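Local coordinates for putative sugar binding protein (Salmonella enterica subsp. enterica serovar Typhimurium, PDB 3KNZ) that probably binds carbohydrate derivatives such as sugar phosphates, and may be related in activity to glutamine-fructose-6-phosphate transaminase, though its true reaction is not established, at residues K98-I104 with G124-M130; R52-S58 with P79-P85; R35-A41 with Y144-P149; M117-R121 with I138-D143. All blocks are in the same frame, centred on the assembly; numbering follows the deposited sequence.

Interaction 1. Residues K98-I104 with G124-M130; sequences KALVVGI and GHITASM
The imidazole of H125 meets A99 and K98 with one edge. ND1 accepts the backbone N-H of A99 (N to ND1 3.0 Å), with the donor only 7° out of the ring plane; the carbonyl carbon of K98 lies at the same edge, and its CA approaches obliquely. The torsions of H125, with CG anti to the carbonyl carbon (chi1 -59°, chi2 -78°), leave ND1 facing that N-H. G124, just before, has positive phi and ends helix 111-122 in a Schellman motif.

Beyond the histidine the strands run parallel and in register from L100 with I126 to I104 with M130. The ladder opens with I126 N on A99 O at 3.1 Å and closes with M130 N on G103 O at 2.8 Å. On the face carrying L100, V102 and I104, CD1 of L100 touches both CG2 of I126 (3.7 Å) and CB of A128 (4.1 Å). V102 divides its methyls: CG1 reaches CG of selenomethionine M130 at 3.8 Å, while CG2 meets CB of A128. I104 and M130 lie side by side. Helix 111-122, which links the strands in a beta-alpha-beta unit, packs on the other face, where S129 OG bonds to D139.

NE2 of H125 bonds to the carbonyl of L93 while ND1 acts as acceptor, which implies a proton on NE2 and a probably neutral imidazole.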
loop_
_atom_site.group_PDB
_atom_site.type_symbol
_atom_site.label_atom_id
_atom_site.label_comp_id
_atom_site.label_asym_id
_atom_site.label_seq_id
_atom_site.Cartn_x
_atom_site.Cartn_y
_atom_site.Cartn_z
ATOM N N LYS A 98 -2.733 -21.404 7.492
ATOM C CA LYS A 98 -2.124 -21.123 8.772
ATOM C C LYS A 98 -0.904 -20.250 8.540
ATOM O O LYS A 98 -0.071 -20.551 7.693
ATOM C CB LYS A 98 -1.753 -22.416 9.483
ATOM C CG LYS A 98 -1.352 -22.229 10.926
ATOM C CD LYS A 98 -1.478 -23.537 11.681
ATOM C CE LYS A 98 -1.158 -23.346 13.141
ATOM N NZ LYS A 98 -1.413 -24.582 13.924
ATOM N N ALA A 99 -0.813 -19.157 9.286
ATOM C CA ALA A 99 0.280 -18.215 9.126
ATOM C C ALA A 99 0.912 -17.829 10.448
ATOM O O ALA A 99 0.351 -18.069 11.526
ATOM C CB ALA A 99 -0.229 -16.952 8.446
ATOM N N LEU A 100 2.099 -17.243 10.350
ATOM C CA LEU A 100 2.749 -16.653 11.496
ATOM C C LEU A 100 2.515 -15.164 11.298
ATOM O O LEU A 100 3.089 -14.551 10.396
ATOM C CB LEU A 100 4.242 -16.950 11.525
ATOM C CG LEU A 100 5.028 -16.137 12.559
ATOM C CD1 LEU A 100 4.648 -16.559 13.959
ATOM C CD2 LEU A 100 6.514 -16.309 12.337
ATOM N N VAL A 101 1.627 -14.591 12.097
ATOM C CA VAL A 101 1.351 -13.169 12.005
ATOM C C VAL A 101 2.268 -12.449 12.970
ATOM O O VAL A 101 2.206 -12.673 14.174
ATOM C CB VAL A 101 -0.118 -12.846 12.313
ATOM C CG1 VAL A 101 -0.309 -11.352 12.417
ATOM C CG2 VAL A 101 -1.023 -13.433 11.234
ATOM N N VAL A 102 3.144 -11.609 12.430
ATOM C CA VAL A 102 4.082 -10.859 13.249
ATOM C C VAL A 102 3.623 -9.416 13.329
ATOM O O VAL A 102 3.583 -8.709 12.326
ATOM C CB VAL A 102 5.508 -10.887 12.664
ATOM C CG1 VAL A 102 6.465 -10.153 13.584
ATOM C CG2 VAL A 102 5.968 -12.319 12.429
ATOM N N GLY A 103 3.255 -8.985 14.526
ATOM C CA GLY A 103 2.826 -7.612 14.740
ATOM C C GLY A 103 4.059 -6.807 15.052
ATOM O O GLY A 103 4.837 -7.196 15.921
ATOM N N ILE A 104 4.243 -5.700 14.333
ATOM C CA ILE A 104 5.418 -4.851 14.498
ATOM C C ILE A 104 5.040 -3.421 14.889
ATOM O O ILE A 104 4.171 -2.796 14.280
ATOM C CB ILE A 104 6.248 -4.786 13.197
ATOM C CG1 ILE A 104 6.425 -6.185 12.601
ATOM C CG2 ILE A 104 7.591 -4.108 13.452
ATOM C CD1 ILE A 104 7.077 -6.171 11.237
ATOM N N GLY A 124 -6.677 -19.325 15.094
ATOM C CA GLY A 124 -5.673 -20.383 15.066
ATOM C C GLY A 124 -4.294 -20.043 14.521
ATOM O O GLY A 124 -3.403 -20.887 14.533
ATOM N N HIS A 125 -4.096 -18.822 14.038
ATOM C CA HIS A 125 -2.784 -18.441 13.522
ATOM C C HIS A 125 -1.825 -18.195 14.685
ATOM O O HIS A 125 -2.246 -17.768 15.758
ATOM C CB HIS A 125 -2.871 -17.186 12.647
ATOM C CG HIS A 125 -3.771 -17.330 11.461
ATOM N ND1 HIS A 125 -3.393 -17.999 10.317
ATOM C CD2 HIS A 125 -5.028 -16.880 11.235
ATOM C CE1 HIS A 125 -4.384 -17.968 9.443
ATOM N NE2 HIS A 125 -5.389 -17.295 9.977
ATOM N N ILE A 126 -0.543 -18.486 14.478
ATOM C CA ILE A 126 0.458 -18.242 15.505
ATOM C C ILE A 126 0.800 -16.762 15.423
ATOM O O ILE A 126 0.894 -16.216 14.329
ATOM C CB ILE A 126 1.762 -19.069 15.308
ATOM C CG1 ILE A 126 1.495 -20.573 15.405
ATOM C CG2 ILE A 126 2.819 -18.676 16.347
ATOM C CD1 ILE A 126 0.865 -21.169 14.171
ATOM N N THR A 127 0.977 -16.117 16.570
ATOM C CA THR A 127 1.319 -14.705 16.585
ATOM C C THR A 127 2.688 -14.451 17.200
ATOM O O THR A 127 3.167 -15.229 18.022
ATOM C CB THR A 127 0.290 -13.888 17.371
ATOM O OG1 THR A 127 0.193 -14.410 18.704
ATOM C CG2 THR A 127 -1.069 -13.934 16.686
ATOM N N ALA A 128 3.308 -13.352 16.784
ATOM C CA ALA A 128 4.603 -12.930 17.305
ATOM C C ALA A 128 4.609 -11.414 17.383
ATOM O O ALA A 128 3.889 -10.750 16.647
ATOM C CB ALA A 128 5.726 -13.410 16.412
ATOM N N SER A 129 5.420 -10.861 18.270
ATOM C CA SER A 129 5.472 -9.421 18.416
ATOM C C SER A 129 6.884 -8.917 18.216
ATOM O O SER A 129 7.842 -9.569 18.615
ATOM C CB SER A 129 4.972 -9.009 19.798
ATOM O OG SER A 129 5.781 -9.566 20.820
HETATM N N MSE A 130 6.998 -7.761 17.571
HETATM C CA MSE A 130 8.284 -7.101 17.368
HETATM C C MSE A 130 8.161 -5.642 17.741
HETATM O O MSE A 130 7.953 -4.788 16.877
HETATM C CB MSE A 130 8.791 -7.219 15.930
HETATM C CG MSE A 130 9.308 -8.591 15.579
HETATM SE SE MSE A 130 10.352 -8.578 13.951
HETATM C CE MSE A 130 10.686 -10.495 13.827
#

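Interaction 2. Residues R52-S58 with P79-P85; sequences RIILTGS and PVDVCWP
R52 and D81 form a salt bridge between two parallel strands. NE of R52 points almost straight at OD2 of D81 (2.9 Å, 171° at the hydrogen), in the guanidinium plane but 33° out of the carboxylate plane on the syn side; the second bond, NH2 to OD1, is weak at 3.4 Å. CB of P79 lies over one face of the guanidinium, 3.5 Å from NH2. R52 reaches across with CG between the backbone N and carbonyl carbon (chi1 70°) and a bend at chi3. Toward the far end T56 OG1 donates to C83 O (2.8 Å), from above the carbonyl plane.

The backbone ladder runs from P79 O with I53 N to C83 N with L55 O, and L55 CG packs on V80 CG1. From the second subunit, E260 bonds S58 OG and another R52 comes close, so D81 may partly offset the paired arginine charges. Strand 52-56, helix 59-76 and strand 80-83 make a beta-alpha-beta unit of the SIS sheet, in strand order 2-1-3-4-5.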
loop_
_atom_site.group_PDB
_atom_site.type_symbol
_atom_site.label_atom_id
_atom_site.label_comp_id
_atom_site.label_asym_id
_atom_site.label_seq_id
_atom_site.Cartn_x
_atom_site.Cartn_y
_atom_site.Cartn_z
ATOM N N ARG A 52 2.632 -19.593 5.768
ATOM C CA ARG A 52 3.049 -18.272 5.280
ATOM C C ARG A 52 3.345 -17.308 6.433
ATOM O O ARG A 52 2.901 -17.519 7.570
ATOM C CB ARG A 52 1.955 -17.675 4.381
ATOM C CG ARG A 52 0.679 -17.258 5.133
ATOM C CD ARG A 52 -0.496 -16.930 4.197
ATOM N NE ARG A 52 -0.123 -16.083 3.062
ATOM C CZ ARG A 52 0.147 -16.529 1.833
ATOM N NH1 ARG A 52 0.077 -17.824 1.545
ATOM N NH2 ARG A 52 0.478 -15.673 0.877
ATOM N N ILE A 53 4.119 -16.265 6.154
ATOM C CA ILE A 53 4.367 -15.244 7.169
ATOM C C ILE A 53 3.610 -13.986 6.758
ATOM O O ILE A 53 3.594 -13.620 5.584
ATOM C CB ILE A 53 5.874 -14.892 7.378
ATOM C CG1 ILE A 53 6.681 -16.092 7.891
ATOM C CG2 ILE A 53 6.023 -13.732 8.376
ATOM C CD1 ILE A 53 7.089 -17.059 6.823
ATOM N N ILE A 54 2.961 -13.351 7.730
ATOM C CA ILE A 54 2.230 -12.113 7.505
ATOM C C ILE A 54 2.821 -11.063 8.442
ATOM O O ILE A 54 2.697 -11.182 9.658
ATOM C CB ILE A 54 0.731 -12.287 7.815
ATOM C CG1 ILE A 54 0.117 -13.374 6.923
ATOM C CG2 ILE A 54 -0.015 -10.978 7.642
ATOM C CD1 ILE A 54 -1.354 -13.676 7.239
ATOM N N LEU A 55 3.504 -10.069 7.881
ATOM C CA LEU A 55 4.075 -8.971 8.668
ATOM C C LEU A 55 3.097 -7.804 8.621
ATOM O O LEU A 55 2.749 -7.334 7.538
ATOM C CB LEU A 55 5.409 -8.520 8.082
ATOM C CG LEU A 55 6.436 -9.613 7.790
ATOM C CD1 LEU A 55 7.713 -8.958 7.283
ATOM C CD2 LEU A 55 6.709 -10.459 9.022
ATOM N N THR A 56 2.651 -7.333 9.781
ATOM C CA THR A 56 1.684 -6.243 9.808
ATOM C C THR A 56 2.087 -5.117 10.754
ATOM O O THR A 56 2.670 -5.353 11.808
ATOM C CB THR A 56 0.275 -6.742 10.194
ATOM O OG1 THR A 56 -0.687 -5.729 9.880
ATOM C CG2 THR A 56 0.201 -7.108 11.687
ATOM N N GLY A 57 1.755 -3.892 10.360
ATOM C CA GLY A 57 2.095 -2.708 11.131
ATOM C C GLY A 57 1.885 -1.438 10.329
ATOM O O GLY A 57 1.353 -1.467 9.206
ATOM N N SER A 58 2.334 -0.329 10.904
ATOM C CA SER A 58 2.160 0.989 10.310
ATOM C C SER A 58 3.448 1.798 10.322
ATOM O O SER A 58 4.371 1.496 11.081
ATOM C CB SER A 58 1.101 1.753 11.104
ATOM O OG SER A 58 -0.092 0.993 11.202
ATOM N N PRO A 79 5.705 -17.937 1.551
ATOM C CA PRO A 79 5.232 -16.641 1.103
ATOM C C PRO A 79 5.281 -15.660 2.263
ATOM O O PRO A 79 5.085 -16.061 3.409
ATOM C CB PRO A 79 3.775 -16.911 0.716
ATOM C CG PRO A 79 3.714 -18.355 0.412
ATOM C CD PRO A 79 4.722 -19.007 1.311
ATOM N N VAL A 80 5.545 -14.393 1.975
ATOM C CA VAL A 80 5.551 -13.374 3.012
ATOM C C VAL A 80 4.691 -12.176 2.612
ATOM O O VAL A 80 4.989 -11.487 1.638
ATOM C CB VAL A 80 6.964 -12.879 3.309
ATOM C CG1 VAL A 80 6.907 -11.660 4.257
ATOM C CG2 VAL A 80 7.823 -14.015 3.876
ATOM N N ASP A 81 3.631 -11.930 3.375
ATOM C CA ASP A 81 2.739 -10.809 3.119
ATOM C C ASP A 81 3.136 -9.613 3.969
ATOM O O ASP A 81 3.624 -9.783 5.087
ATOM C CB ASP A 81 1.301 -11.184 3.496
ATOM C CG ASP A 81 0.746 -12.334 2.675
ATOM O OD1 ASP A 81 1.038 -12.407 1.462
ATOM O OD2 ASP A 81 -0.019 -13.147 3.242
ATOM N N VAL A 82 2.937 -8.406 3.437
ATOM C CA VAL A 82 3.141 -7.175 4.210
ATOM C C VAL A 82 1.913 -6.290 4.034
ATOM O O VAL A 82 1.609 -5.862 2.923
ATOM C CB VAL A 82 4.360 -6.369 3.772
ATOM C CG1 VAL A 82 4.451 -5.112 4.616
ATOM C CG2 VAL A 82 5.637 -7.195 3.890
ATOM N N CYS A 83 1.210 -6.008 5.124
ATOM C CA CYS A 83 -0.004 -5.210 5.038
ATOM C C CYS A 83 -0.319 -4.469 6.324
ATOM O O CYS A 83 0.187 -4.810 7.394
ATOM C CB CYS A 83 -1.182 -6.119 4.757
ATOM S SG CYS A 83 -1.535 -7.132 6.179
ATOM N N TRP A 84 -1.190 -3.469 6.207
ATOM C CA TRP A 84 -1.635 -2.700 7.354
ATOM C C TRP A 84 -2.636 -3.542 8.136
ATOM O O TRP A 84 -3.373 -4.337 7.551
ATOM C CB TRP A 84 -2.272 -1.384 6.918
ATOM C CG TRP A 84 -1.384 -0.577 6.060
ATOM C CD1 TRP A 84 -0.220 0.026 6.426
ATOM C CD2 TRP A 84 -1.590 -0.257 4.683
ATOM N NE1 TRP A 84 0.327 0.687 5.355
ATOM C CE2 TRP A 84 -0.498 0.533 4.272
ATOM C CE3 TRP A 84 -2.585 -0.577 3.752
ATOM C CZ2 TRP A 84 -0.371 1.014 2.968
ATOM C CZ3 TRP A 84 -2.462 -0.095 2.462
ATOM C CH2 TRP A 84 -1.359 0.692 2.081
ATOM N N PRO A 85 -2.671 -3.363 9.463
ATOM C CA PRO A 85 -3.541 -4.168 10.319
ATOM C C PRO A 85 -5.013 -4.250 9.893
ATOM O O PRO A 85 -5.610 -5.320 10.000
ATOM C CB PRO A 85 -3.419 -3.479 11.679
ATOM C CG PRO A 85 -2.103 -2.775 11.639
ATOM C CD PRO A 85 -1.893 -2.368 10.225
#

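Interaction 3. Residues R35-A41 with Y144-P149; sequences REDLWRA and YILTVP
At the start of helix 36-47, with R35 as its N-cap residue, D37 and A41 rest on L146 and Y144, where the chain leaves short strand 144-145. CD2 of L146 packs against CB of A41 (3.9 Å) and also lies 3.4 Å from the carbonyl O of D37. CA of A41 sits 4.2 Å above one face of the Y144 ring, offset toward its rim.

R35 and D37 form a side-on salt bridge within the helix start, NE to OD1 and NH2 to OD2 both 3.1 Å, the first using the syn lone pair of OD1. D37 turns its carboxylate there by placing CG between its backbone N and carbonyl carbon (chi1 56°). CD1 of L38 lies over the centre of the guanidinium, and NH1 reaches within 3.8 Å of P149 CD.

Strand 144-145 is one of the two edge strands, within this chain, of the five-stranded parallel sheet that also holds strand 126-131, where it is bonded to S129, so the contact brings helix 36-47 against that sheet's margin. N168 of helix 161-179 ties the two segments together, taking R35 NH1 on OD1 and giving ND2 to L146 O.

Two waters bridge D37 to the other segment. One links D37 OD2 (2.7 Å) to T147 O (2.8 Å); the second bonds to I145 O and, at longer range, to the same carboxylate oxygen.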
loop_
_atom_site.group_PDB
_atom_site.type_symbol
_atom_site.label_atom_id
_atom_site.label_comp_id
_atom_site.label_asym_id
_atom_site.label_seq_id
_atom_site.Cartn_x
_atom_site.Cartn_y
_atom_site.Cartn_z
ATOM N N ARG A 35 19.881 -15.517 20.066
ATOM C CA ARG A 35 18.481 -15.155 20.085
ATOM C C ARG A 35 17.610 -16.388 20.243
ATOM O O ARG A 35 17.039 -16.877 19.272
ATOM C CB ARG A 35 18.160 -14.422 18.785
ATOM C CG ARG A 35 18.974 -13.146 18.581
ATOM C CD ARG A 35 18.564 -12.071 19.572
ATOM N NE ARG A 35 17.124 -11.824 19.486
ATOM C CZ ARG A 35 16.546 -10.906 18.714
ATOM N NH1 ARG A 35 17.273 -10.096 17.952
ATOM N NH2 ARG A 35 15.226 -10.788 18.717
ATOM N N GLU A 36 17.513 -16.896 21.469
ATOM C CA GLU A 36 16.682 -18.066 21.726
ATOM C C GLU A 36 15.238 -17.773 21.343
ATOM O O GLU A 36 14.518 -18.665 20.887
ATOM C CB GLU A 36 16.762 -18.507 23.191
ATOM C CG GLU A 36 18.162 -18.930 23.662
ATOM C CD GLU A 36 18.780 -20.085 22.857
ATOM O OE1 GLU A 36 18.455 -20.258 21.661
ATOM O OE2 GLU A 36 19.626 -20.811 23.424
ATOM N N ASP A 37 14.824 -16.518 21.517
ATOM C CA ASP A 37 13.467 -16.122 21.172
ATOM C C ASP A 37 13.221 -16.352 19.686
ATOM O O ASP A 37 12.199 -16.930 19.311
ATOM C CB ASP A 37 13.173 -14.673 21.578
ATOM C CG ASP A 37 14.155 -13.683 20.994
ATOM O OD1 ASP A 37 15.293 -14.088 20.667
ATOM O OD2 ASP A 37 13.796 -12.491 20.883
ATOM N N LEU A 38 14.158 -15.934 18.840
ATOM C CA LEU A 38 14.015 -16.161 17.405
ATOM C C LEU A 38 13.978 -17.658 17.106
ATOM O O LEU A 38 13.171 -18.114 16.291
ATOM C CB LEU A 38 15.146 -15.501 16.621
ATOM C CG LEU A 38 15.196 -13.975 16.676
ATOM C CD1 LEU A 38 16.381 -13.477 15.865
ATOM C CD2 LEU A 38 13.901 -13.362 16.173
ATOM N N TRP A 39 14.844 -18.420 17.770
ATOM C CA TRP A 39 14.875 -19.863 17.570
ATOM C C TRP A 39 13.578 -20.551 18.000
ATOM O O TRP A 39 13.075 -21.408 17.273
ATOM C CB TRP A 39 16.107 -20.487 18.236
ATOM C CG TRP A 39 17.351 -20.190 17.448
ATOM C CD1 TRP A 39 18.225 -19.150 17.638
ATOM C CD2 TRP A 39 17.829 -20.912 16.305
ATOM N NE1 TRP A 39 19.229 -19.197 16.695
ATOM C CE2 TRP A 39 19.008 -20.265 15.863
ATOM C CE3 TRP A 39 17.383 -22.049 15.619
ATOM C CZ2 TRP A 39 19.746 -20.722 14.767
ATOM C CZ3 TRP A 39 18.114 -22.499 14.531
ATOM C CH2 TRP A 39 19.283 -21.838 14.116
ATOM N N ARG A 40 13.023 -20.181 19.151
ATOM C CA ARG A 40 11.755 -20.781 19.586
ATOM C C ARG A 40 10.681 -20.554 18.535
ATOM O O ARG A 40 9.922 -21.463 18.210
ATOM C CB ARG A 40 11.285 -20.220 20.928
ATOM C CG ARG A 40 12.070 -20.730 22.124
ATOM C CD ARG A 40 11.436 -20.296 23.440
ATOM N NE ARG A 40 11.424 -18.841 23.588
ATOM C CZ ARG A 40 12.437 -18.119 24.067
ATOM N NH1 ARG A 40 13.572 -18.701 24.452
ATOM N NH2 ARG A 40 12.314 -16.802 24.156
ATOM N N ALA A 41 10.626 -19.334 18.009
ATOM C CA ALA A 41 9.664 -18.978 16.965
ATOM C C ALA A 41 9.934 -19.785 15.695
ATOM O O ALA A 41 9.005 -20.228 15.024
ATOM C CB ALA A 41 9.717 -17.476 16.672
ATOM N N TYR A 144 4.870 -15.518 20.748
ATOM C CA TYR A 144 6.323 -15.394 20.807
ATOM C C TYR A 144 6.775 -13.935 20.788
ATOM O O TYR A 144 6.635 -13.248 19.781
ATOM C CB TYR A 144 6.959 -16.183 19.654
ATOM C CG TYR A 144 6.591 -17.644 19.716
ATOM C CD1 TYR A 144 7.313 -18.527 20.513
ATOM C CD2 TYR A 144 5.488 -18.134 19.021
ATOM C CE1 TYR A 144 6.963 -19.860 20.596
ATOM C CE2 TYR A 144 5.129 -19.472 19.100
ATOM C CZ TYR A 144 5.872 -20.330 19.886
ATOM O OH TYR A 144 5.527 -21.662 19.967
ATOM N N ILE A 145 7.302 -13.459 21.914
ATOM C CA ILE A 145 7.792 -12.093 21.995
ATOM C C ILE A 145 9.183 -12.027 21.368
ATOM O O ILE A 145 10.148 -12.532 21.944
ATOM C CB ILE A 145 7.872 -11.581 23.446
ATOM C CG1 ILE A 145 6.491 -11.528 24.099
ATOM C CG2 ILE A 145 8.478 -10.193 23.488
ATOM C CD1 ILE A 145 5.927 -12.869 24.489
ATOM N N LEU A 146 9.278 -11.401 20.195
ATOM C CA LEU A 146 10.554 -11.252 19.473
ATOM C C LEU A 146 11.062 -9.797 19.549
ATOM O O LEU A 146 11.539 -9.226 18.563
ATOM C CB LEU A 146 10.373 -11.676 18.010
ATOM C CG LEU A 146 9.660 -13.018 17.766
ATOM C CD1 LEU A 146 9.587 -13.324 16.265
ATOM C CD2 LEU A 146 10.337 -14.161 18.534
ATOM N N THR A 147 10.965 -9.210 20.735
ATOM C CA THR A 147 11.350 -7.824 20.947
ATOM C C THR A 147 12.614 -7.427 20.200
ATOM O O THR A 147 13.578 -8.181 20.156
ATOM C CB THR A 147 11.595 -7.547 22.450
ATOM O OG1 THR A 147 10.503 -8.057 23.226
ATOM C CG2 THR A 147 11.765 -6.045 22.711
ATOM N N VAL A 148 12.588 -6.237 19.602
ATOM C CA VAL A 148 13.764 -5.667 18.954
ATOM C C VAL A 148 14.635 -5.143 20.112
ATOM O O VAL A 148 14.179 -4.306 20.898
ATOM C CB VAL A 148 13.397 -4.504 17.990
ATOM C CG1 VAL A 148 14.652 -3.920 17.337
ATOM C CG2 VAL A 148 12.406 -4.971 16.918
ATOM N N PRO A 149 15.874 -5.656 20.235
ATOM C CA PRO A 149 16.791 -5.306 21.330
ATOM C C PRO A 149 17.367 -3.893 21.248
ATOM O O PRO A 149 18.481 -3.703 20.757
ATOM C CB PRO A 149 17.907 -6.350 21.199
ATOM C CG PRO A 149 17.894 -6.753 19.771
ATOM C CD PRO A 149 16.474 -6.623 19.297
HETATM O O HOH W 1 14.743 -10.121 21.827
HETATM O O HOH W 2 12.116 -11.463 23.514
#

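Interaction 4. Residues M117-R121 with I138-D143; sequences MERAR and IDRAAD
Helix 111-122 passes the 3-10 turn 138-140 and the loop after it, the backbones coming nearest at E118 and A141, whose CA atoms are 5.7 Å apart. In this SIS fold the helix lies on one side of the parallel sheet, and the turn belongs to the connection from strand 126-131 to strand 144-145.

Selenomethionine M117 leads the apolar part. Its SE lies 3.8 Å from CB of I138, the two side chains crossing at about a right angle, and the bend at chi3 carries CE to CB of A142 (3.7 Å). CB of A141 touches both CB of M117 and CG of E118.

R121 stretches out with CG turned away from its backbone N (chi1 -151°) and grips a single oxygen of D143 with two nitrogens: NE to OD1 3.0 Å, NH2 to OD1 2.8 Å. Both come from the same face of the carboxylate, the two planes standing 60° apart. The peptide between A141 and A142 lies over one face of the guanidinium. OD2 of D143 is bonded by T127 N, which helps fix the carboxylate. More loosely, E118 OE2 sits 4.1 Å from R140 NH2, over the guanidinium face, so the two probably attract by charge alone, without a directed bond.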
loop_
_atom_site.group_PDB
_atom_site.type_symbol
_atom_site.label_atom_id
_atom_site.label_comp_id
_atom_site.label_asym_id
_atom_site.label_seq_id
_atom_site.Cartn_x
_atom_site.Cartn_y
_atom_site.Cartn_z
HETATM N N MSE A 117 -3.535 -8.902 15.711
HETATM C CA MSE A 117 -2.960 -10.091 16.329
HETATM C C MSE A 117 -4.014 -10.904 17.076
HETATM O O MSE A 117 -4.038 -12.133 16.980
HETATM C CB MSE A 117 -1.834 -9.696 17.278
HETATM C CG MSE A 117 -0.642 -9.128 16.553
HETATM SE SE MSE A 117 0.636 -8.322 17.749
HETATM C CE MSE A 117 1.110 -9.884 18.824
ATOM N N GLU A 118 -4.883 -10.224 17.817
ATOM C CA GLU A 118 -5.943 -10.920 18.543
ATOM C C GLU A 118 -6.905 -11.588 17.565
ATOM O O GLU A 118 -7.413 -12.675 17.837
ATOM C CB GLU A 118 -6.675 -9.984 19.519
ATOM C CG GLU A 118 -5.862 -9.676 20.771
ATOM C CD GLU A 118 -6.451 -8.562 21.634
ATOM O OE1 GLU A 118 -7.380 -7.858 21.179
ATOM O OE2 GLU A 118 -5.967 -8.381 22.775
ATOM N N ARG A 119 -7.137 -10.966 16.415
ATOM C CA ARG A 119 -8.020 -11.578 15.430
ATOM C C ARG A 119 -7.382 -12.818 14.823
ATOM O O ARG A 119 -8.061 -13.822 14.604
ATOM C CB ARG A 119 -8.419 -10.590 14.339
ATOM C CG ARG A 119 -9.385 -9.511 14.816
ATOM C CD ARG A 119 -9.964 -8.714 13.651
ATOM N NE ARG A 119 -8.929 -8.106 12.817
ATOM C CZ ARG A 119 -8.385 -6.907 13.032
ATOM N NH1 ARG A 119 -8.765 -6.165 14.064
ATOM N NH2 ARG A 119 -7.450 -6.448 12.209
ATOM N N ALA A 120 -6.079 -12.751 14.565
ATOM C CA ALA A 120 -5.361 -13.881 13.990
ATOM C C ALA A 120 -5.309 -15.026 14.991
ATOM O O ALA A 120 -5.463 -16.198 14.637
ATOM C CB ALA A 120 -3.952 -13.471 13.585
ATOM N N ARG A 121 -5.118 -14.677 16.253
ATOM C CA ARG A 121 -4.997 -15.675 17.293
ATOM C C ARG A 121 -6.319 -16.423 17.503
ATOM O O ARG A 121 -6.329 -17.637 17.692
ATOM C CB ARG A 121 -4.537 -15.009 18.591
ATOM C CG ARG A 121 -3.729 -15.909 19.501
ATOM C CD ARG A 121 -3.326 -15.167 20.744
ATOM N NE ARG A 121 -2.218 -15.812 21.433
ATOM C CZ ARG A 121 -1.680 -15.353 22.556
ATOM N NH1 ARG A 121 -2.162 -14.256 23.123
ATOM N NH2 ARG A 121 -0.665 -15.992 23.122
ATOM N N ILE A 138 1.666 -4.885 22.525
ATOM C CA ILE A 138 1.373 -5.962 21.577
ATOM C C ILE A 138 1.856 -7.348 22.055
ATOM O O ILE A 138 1.448 -8.371 21.505
ATOM C CB ILE A 138 1.913 -5.642 20.150
ATOM C CG1 ILE A 138 3.421 -5.383 20.177
ATOM C CG2 ILE A 138 1.190 -4.438 19.568
ATOM C CD1 ILE A 138 4.038 -5.141 18.805
ATOM N N ASP A 139 2.704 -7.387 23.081
ATOM C CA ASP A 139 3.163 -8.671 23.648
ATOM C C ASP A 139 1.983 -9.471 24.212
ATOM O O ASP A 139 2.043 -10.689 24.310
ATOM C CB ASP A 139 4.217 -8.456 24.754
ATOM C CG ASP A 139 5.515 -7.850 24.222
ATOM O OD1 ASP A 139 5.712 -7.856 22.987
ATOM O OD2 ASP A 139 6.339 -7.374 25.035
ATOM N N ARG A 140 0.922 -8.759 24.585
ATOM C CA ARG A 140 -0.303 -9.352 25.120
ATOM C C ARG A 140 -0.962 -10.386 24.220
ATOM O O ARG A 140 -1.663 -11.271 24.697
ATOM C CB ARG A 140 -1.356 -8.269 25.336
ATOM C CG ARG A 140 -1.182 -7.384 26.553
ATOM C CD ARG A 140 -2.530 -6.739 26.819
ATOM N NE ARG A 140 -3.554 -7.784 26.915
ATOM C CZ ARG A 140 -4.862 -7.592 26.775
ATOM N NH1 ARG A 140 -5.348 -6.385 26.519
ATOM N NH2 ARG A 140 -5.689 -8.625 26.878
ATOM N N ALA A 141 -0.785 -10.237 22.917
ATOM C CA ALA A 141 -1.409 -11.132 21.973
ATOM C C ALA A 141 -0.355 -11.897 21.210
ATOM O O ALA A 141 -0.595 -12.334 20.088
ATOM C CB ALA A 141 -2.266 -10.334 21.017
ATOM N N ALA A 142 0.809 -12.071 21.820
ATOM C CA ALA A 142 1.921 -12.726 21.154
ATOM C C ALA A 142 2.253 -14.096 21.732
ATOM O O ALA A 142 2.500 -14.229 22.928
ATOM C CB ALA A 142 3.145 -11.834 21.225
ATOM N N ASP A 143 2.260 -15.115 20.878
ATOM C CA ASP A 143 2.692 -16.445 21.288
ATOM C C ASP A 143 4.206 -16.422 21.468
ATOM O O ASP A 143 4.764 -17.217 22.211
ATOM C CB ASP A 143 2.350 -17.472 20.213
ATOM C CG ASP A 143 0.872 -17.581 19.965
ATOM O OD1 ASP A 143 0.113 -17.653 20.951
ATOM O OD2 ASP A 143 0.475 -17.610 18.782
#

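Overall arrangement
Interactions 1 and 2 are side by side in one parallel sheet, their centres 9 Å apart: strands 99-105 and 52-56 are neighbours, joined by L100 N to R52 O (2.9 Å) and V102 N to I54 O (2.8 Å). Interaction 3 lies at the margin away from interaction 2, where S129 O accepts L146 N (2.8 Å). Interaction 4 backs the strand pair of interaction 1, with T127 OG1 on A141 O at 2.6 Å, and their centres are about 7 Å apart. Interactions 2 and 3 stay separate, nearest atoms about 8 Å apart. Together the four span the sheet of a single SIS domain, with interaction 2 also reaching the second subunit.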